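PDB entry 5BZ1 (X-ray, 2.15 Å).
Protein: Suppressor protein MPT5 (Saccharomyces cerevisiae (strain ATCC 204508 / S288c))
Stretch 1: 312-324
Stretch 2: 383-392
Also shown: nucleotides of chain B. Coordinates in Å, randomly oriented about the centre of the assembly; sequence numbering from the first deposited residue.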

# COMPACT_ATOMS: atom_id res chain seq x y z
N LEU A 312 -14.23 -26.66 -10.20
CA LEU A 312 -13.22 -26.17 -9.27
C LEU A 312 -12.10 -27.19 -8.98
O LEU A 312 -10.93 -26.83 -8.96
CB LEU A 312 -13.89 -25.74 -7.96
CG LEU A 312 -14.76 -24.48 -8.04
CD1 LEU A 312 -15.66 -24.37 -6.83
CD2 LEU A 312 -13.89 -23.24 -8.17
N ILE A 313 -12.47 -28.45 -8.76
CA ILE A 313 -11.50 -29.49 -8.43
C ILE A 313 -10.55 -29.75 -9.59
O ILE A 313 -9.46 -30.31 -9.42
CB ILE A 313 -12.21 -30.80 -8.02
CG1 ILE A 313 -11.28 -31.70 -7.21
CG2 ILE A 313 -12.76 -31.55 -9.24
CD1 ILE A 313 -11.91 -33.01 -6.77
N ARG A 314 -10.96 -29.32 -10.78
CA ARG A 314 -10.28 -29.62 -12.03
C ARG A 314 -9.47 -28.42 -12.53
O ARG A 314 -8.60 -28.56 -13.40
CB ARG A 314 -11.33 -30.01 -13.07
CG ARG A 314 -10.98 -31.17 -13.96
CD ARG A 314 -12.22 -31.68 -14.67
NE ARG A 314 -13.23 -32.19 -13.74
CZ ARG A 314 -13.29 -33.45 -13.33
NH1 ARG A 314 -12.42 -34.34 -13.77
NH2 ARG A 314 -14.24 -33.82 -12.48
N ASP A 315 -9.77 -27.25 -11.99
CA ASP A 315 -9.18 -26.01 -12.50
C ASP A 315 -7.79 -25.72 -11.91
O ASP A 315 -7.53 -25.99 -10.74
CB ASP A 315 -10.12 -24.83 -12.23
CG ASP A 315 -9.62 -23.54 -12.85
OD1 ASP A 315 -9.89 -23.31 -14.04
OD2 ASP A 315 -8.95 -22.76 -12.13
N ASN A 316 -6.91 -25.18 -12.75
CA ASN A 316 -5.53 -24.88 -12.36
C ASN A 316 -5.41 -23.97 -11.15
O ASN A 316 -4.44 -24.04 -10.40
CB ASN A 316 -4.77 -24.26 -13.54
CG ASN A 316 -4.47 -25.25 -14.64
OD1 ASN A 316 -4.29 -26.44 -14.39
ND2 ASN A 316 -4.42 -24.76 -15.88
N PHE A 317 -6.40 -23.10 -10.97
CA PHE A 317 -6.39 -22.16 -9.86
C PHE A 317 -7.50 -22.45 -8.86
O PHE A 317 -7.31 -22.31 -7.65
CB PHE A 317 -6.49 -20.72 -10.38
CG PHE A 317 -5.37 -20.33 -11.30
CD1 PHE A 317 -4.05 -20.34 -10.84
CD2 PHE A 317 -5.62 -19.95 -12.61
CE1 PHE A 317 -3.00 -19.99 -11.68
CE2 PHE A 317 -4.58 -19.59 -13.46
CZ PHE A 317 -3.27 -19.61 -12.99
N GLY A 318 -8.66 -22.86 -9.38
CA GLY A 318 -9.82 -23.16 -8.55
C GLY A 318 -9.59 -24.22 -7.49
O GLY A 318 -10.21 -24.18 -6.43
N ASN A 319 -8.69 -25.16 -7.78
CA ASN A 319 -8.41 -26.24 -6.84
C ASN A 319 -7.82 -25.72 -5.53
O ASN A 319 -8.01 -26.33 -4.47
CB ASN A 319 -7.51 -27.30 -7.47
CG ASN A 319 -6.05 -26.89 -7.51
OD1 ASN A 319 -5.30 -27.14 -6.57
ND2 ASN A 319 -5.63 -26.27 -8.62
N TYR A 320 -7.11 -24.60 -5.60
CA TYR A 320 -6.53 -23.98 -4.41
C TYR A 320 -7.61 -23.42 -3.49
O TYR A 320 -7.57 -23.61 -2.28
CB TYR A 320 -5.55 -22.86 -4.81
CG TYR A 320 -4.25 -23.35 -5.41
CD1 TYR A 320 -3.25 -23.89 -4.61
CD2 TYR A 320 -4.02 -23.26 -6.78
CE1 TYR A 320 -2.05 -24.33 -5.16
CE2 TYR A 320 -2.84 -23.70 -7.34
CZ TYR A 320 -1.86 -24.23 -6.53
OH TYR A 320 -0.68 -24.67 -7.08
N ALA A 321 -8.57 -22.71 -4.08
CA ALA A 321 -9.69 -22.17 -3.32
C ALA A 321 -10.51 -23.30 -2.70
O ALA A 321 -10.97 -23.20 -1.56
CB ALA A 321 -10.56 -21.29 -4.19
N LEU A 322 -10.69 -24.38 -3.46
CA LEU A 322 -11.41 -25.55 -2.96
C LEU A 322 -10.69 -26.18 -1.78
O LEU A 322 -11.30 -26.47 -0.75
CB LEU A 322 -11.59 -26.59 -4.07
CG LEU A 322 -12.23 -27.91 -3.65
CD1 LEU A 322 -13.66 -27.71 -3.18
CD2 LEU A 322 -12.19 -28.93 -4.79
N GLN A 323 -9.38 -26.40 -1.93
CA GLN A 323 -8.56 -26.97 -0.87
C GLN A 323 -8.57 -26.13 0.40
O GLN A 323 -8.55 -26.66 1.51
CB GLN A 323 -7.12 -27.18 -1.36
CG GLN A 323 -6.93 -28.37 -2.30
CD GLN A 323 -5.48 -28.59 -2.67
OE1 GLN A 323 -4.65 -28.91 -1.82
NE2 GLN A 323 -5.16 -28.40 -3.95
N THR A 324 -8.58 -24.81 0.24
CA THR A 324 -8.64 -23.91 1.38
C THR A 324 -9.95 -24.08 2.15
O THR A 324 -9.97 -24.10 3.38
CB THR A 324 -8.46 -22.44 0.94
OG1 THR A 324 -7.10 -22.24 0.53
CG2 THR A 324 -8.79 -21.49 2.08
N SER A 383 -1.62 -33.39 -10.69
CA SER A 383 -0.48 -33.54 -9.78
C SER A 383 -0.87 -33.27 -8.33
O SER A 383 -0.10 -33.56 -7.41
CB SER A 383 0.66 -32.61 -10.19
OG SER A 383 0.34 -31.26 -9.90
N TYR A 384 -2.06 -32.72 -8.12
CA TYR A 384 -2.50 -32.32 -6.79
C TYR A 384 -3.61 -33.21 -6.22
O TYR A 384 -4.22 -32.87 -5.21
CB TYR A 384 -2.96 -30.86 -6.79
CG TYR A 384 -4.02 -30.53 -7.82
CD1 TYR A 384 -5.36 -30.77 -7.56
CD2 TYR A 384 -3.68 -29.95 -9.04
CE1 TYR A 384 -6.33 -30.46 -8.49
CE2 TYR A 384 -4.64 -29.64 -9.97
CZ TYR A 384 -5.97 -29.89 -9.69
OH TYR A 384 -6.94 -29.59 -10.62
N ALA A 385 -3.87 -34.34 -6.88
CA ALA A 385 -4.91 -35.26 -6.43
C ALA A 385 -4.64 -35.76 -5.01
O ALA A 385 -5.55 -35.82 -4.18
CB ALA A 385 -5.03 -36.44 -7.39
N LYS A 386 -3.39 -36.11 -4.74
CA LYS A 386 -2.98 -36.63 -3.44
C LYS A 386 -3.18 -35.62 -2.31
O LYS A 386 -3.47 -36.00 -1.17
CB LYS A 386 -1.52 -37.10 -3.47
CG LYS A 386 -0.52 -36.00 -3.80
CD LYS A 386 0.91 -36.53 -3.86
CE LYS A 386 1.86 -35.48 -4.43
NZ LYS A 386 3.24 -36.01 -4.63
N LYS A 387 -3.04 -34.33 -2.63
CA LYS A 387 -3.24 -33.27 -1.65
C LYS A 387 -4.71 -33.20 -1.23
O LYS A 387 -5.03 -33.07 -0.04
CB LYS A 387 -2.79 -31.92 -2.21
CG LYS A 387 -1.31 -31.83 -2.53
CD LYS A 387 -0.91 -30.40 -2.89
CE LYS A 387 -1.19 -29.44 -1.74
NZ LYS A 387 -1.08 -28.01 -2.15
N ILE A 388 -5.60 -33.27 -2.21
CA ILE A 388 -7.04 -33.26 -1.95
C ILE A 388 -7.46 -34.53 -1.20
O ILE A 388 -8.32 -34.49 -0.32
CB ILE A 388 -7.84 -33.11 -3.26
CG1 ILE A 388 -7.49 -31.78 -3.94
CG2 ILE A 388 -9.33 -33.19 -3.01
CD1 ILE A 388 -8.32 -31.46 -5.17
N LYS A 389 -6.83 -35.66 -1.54
CA LYS A 389 -7.09 -36.92 -0.86
C LYS A 389 -6.67 -36.83 0.61
O LYS A 389 -7.37 -37.33 1.49
CB LYS A 389 -6.36 -38.07 -1.56
CG LYS A 389 -6.74 -39.46 -1.05
CD LYS A 389 -5.96 -40.56 -1.77
CE LYS A 389 -6.22 -41.93 -1.16
NZ LYS A 389 -7.65 -42.34 -1.24
N LEU A 390 -5.53 -36.19 0.87
CA LEU A 390 -5.04 -36.04 2.24
C LEU A 390 -6.01 -35.21 3.09
O LEU A 390 -6.27 -35.53 4.25
CB LEU A 390 -3.65 -35.40 2.25
CG LEU A 390 -2.98 -35.22 3.62
CD1 LEU A 390 -2.85 -36.56 4.34
CD2 LEU A 390 -1.61 -34.56 3.48
N LYS A 391 -6.53 -34.13 2.50
CA LYS A 391 -7.51 -33.28 3.19
C LYS A 391 -8.81 -34.04 3.50
O LYS A 391 -9.40 -33.87 4.57
CB LYS A 391 -7.79 -32.02 2.36
CG LYS A 391 -6.60 -31.06 2.28
CD LYS A 391 -6.94 -29.81 1.47
CE LYS A 391 -5.89 -28.72 1.64
NZ LYS A 391 -4.55 -29.14 1.15
N VAL A 392 -9.26 -34.86 2.55
CA VAL A 392 -10.42 -35.72 2.77
C VAL A 392 -10.16 -36.64 3.96
O VAL A 392 -11.00 -36.80 4.85
CB VAL A 392 -10.74 -36.57 1.53
CG1 VAL A 392 -11.65 -37.74 1.87
CG2 VAL A 392 -11.36 -35.71 0.43
O5' U B 1 3.37 -28.17 -8.12
C5' U B 1 3.34 -28.26 -9.53
C4' U B 1 2.17 -27.50 -10.11
O4' U B 1 0.94 -28.20 -9.82
C3' U B 1 1.95 -26.10 -9.57
O3' U B 1 2.80 -25.14 -10.16
C2' U B 1 0.47 -25.87 -9.84
O2' U B 1 0.25 -25.48 -11.19
C1' U B 1 -0.11 -27.27 -9.64
N1 U B 1 -0.69 -27.46 -8.28
C2 U B 1 -2.03 -27.13 -8.12
O2 U B 1 -2.72 -26.71 -9.03
N3 U B 1 -2.52 -27.32 -6.85
C4 U B 1 -1.83 -27.79 -5.75
O4 U B 1 -2.42 -27.91 -4.68
C5 U B 1 -0.45 -28.11 -6.01
C6 U B 1 0.06 -27.94 -7.23
P G B 2 3.38 -23.91 -9.30
OP1 G B 2 4.54 -23.34 -10.03
OP2 G B 2 3.53 -24.36 -7.89
O5' G B 2 2.21 -22.84 -9.34
C5' G B 2 1.63 -22.44 -10.57
C4' G B 2 0.77 -21.22 -10.38
O4' G B 2 -0.36 -21.55 -9.54
C3' G B 2 1.43 -20.05 -9.68
O3' G B 2 2.25 -19.29 -10.55
C2' G B 2 0.25 -19.29 -9.11
O2' G B 2 -0.36 -18.47 -10.10
C1' G B 2 -0.72 -20.43 -8.76
N9 G B 2 -0.65 -20.80 -7.33
C8 G B 2 0.35 -21.48 -6.67
N7 G B 2 0.09 -21.63 -5.40
C5 G B 2 -1.15 -21.03 -5.20
C6 G B 2 -1.94 -20.88 -4.03
O6 G B 2 -1.70 -21.27 -2.89
N1 G B 2 -3.12 -20.20 -4.30
C2 G B 2 -3.48 -19.72 -5.54
N2 G B 2 -4.66 -19.08 -5.61
N3 G B 2 -2.76 -19.84 -6.63
C4 G B 2 -1.61 -20.50 -6.39
O HOH W 1 -5.60 -28.67 -12.91

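The side chains that join these two stretches also read an RNA base: U1 of chain B lies against the seam, and Asn319 and Gln323 of one stretch and Lys387 of the other hydrogen-bond to it. The helices 318-324 and 385-392 run nearly parallel (14°), their axes 10.7 Å apart at closest approach, a gap bridged by side chains, Tyr384 and Gln323 the most covered among them. At the start of the seam, Tyr384, at the N-cap position of its helix, points toward stretch 1 with chi1 in p. Tyr384 OH donates to Ile313 O (2.9 Å), near the plane of the ring, and receives a hydrogen bond from water 1 (2.8 Å from the water O), which also donates to Asn316 OD1 (3.0 Å). Asn319 covers one face of the ring, with Asn319 CB 3.5 Å from Tyr384 CE1; an aromatic phenol suits this place, offering a flat packing surface and a polar tip. Asn319 is steadied by Asn319 ND2 donating to Asp315 O (2.9 Å), while Asp315 OD2 caps Phe317 N and Gly318 N (both 2.8 Å). Asn319 OD1 accepts from U1 N3 (2.8 Å) and Asn319 ND2 donates to U1 O2 (3.0 Å). Farther along, Gln323, the residue most covered by the other stretch, divides its amide: Gln323 NE2 donates to U1 O4 (2.9 Å), and Gln323 OE1 accepts from Lys391 NZ (3.0 Å). Its methylene Gln323 CG packs on Ile388 CG1 (3.8 Å), so one residue serves both the apolar and polar parts of the contact. Ile388 CD1 also meets Ile313 CG1 (3.6 Å), a buried aliphatic pair. Lys387 CE lies 3.5 Å from Gln323 OE1, and Lys387 NZ donates to U1 O4 (2.9 Å), so both helices hold the same base oxygen. The contact between the two stretches buries 461 Å², both sides summed.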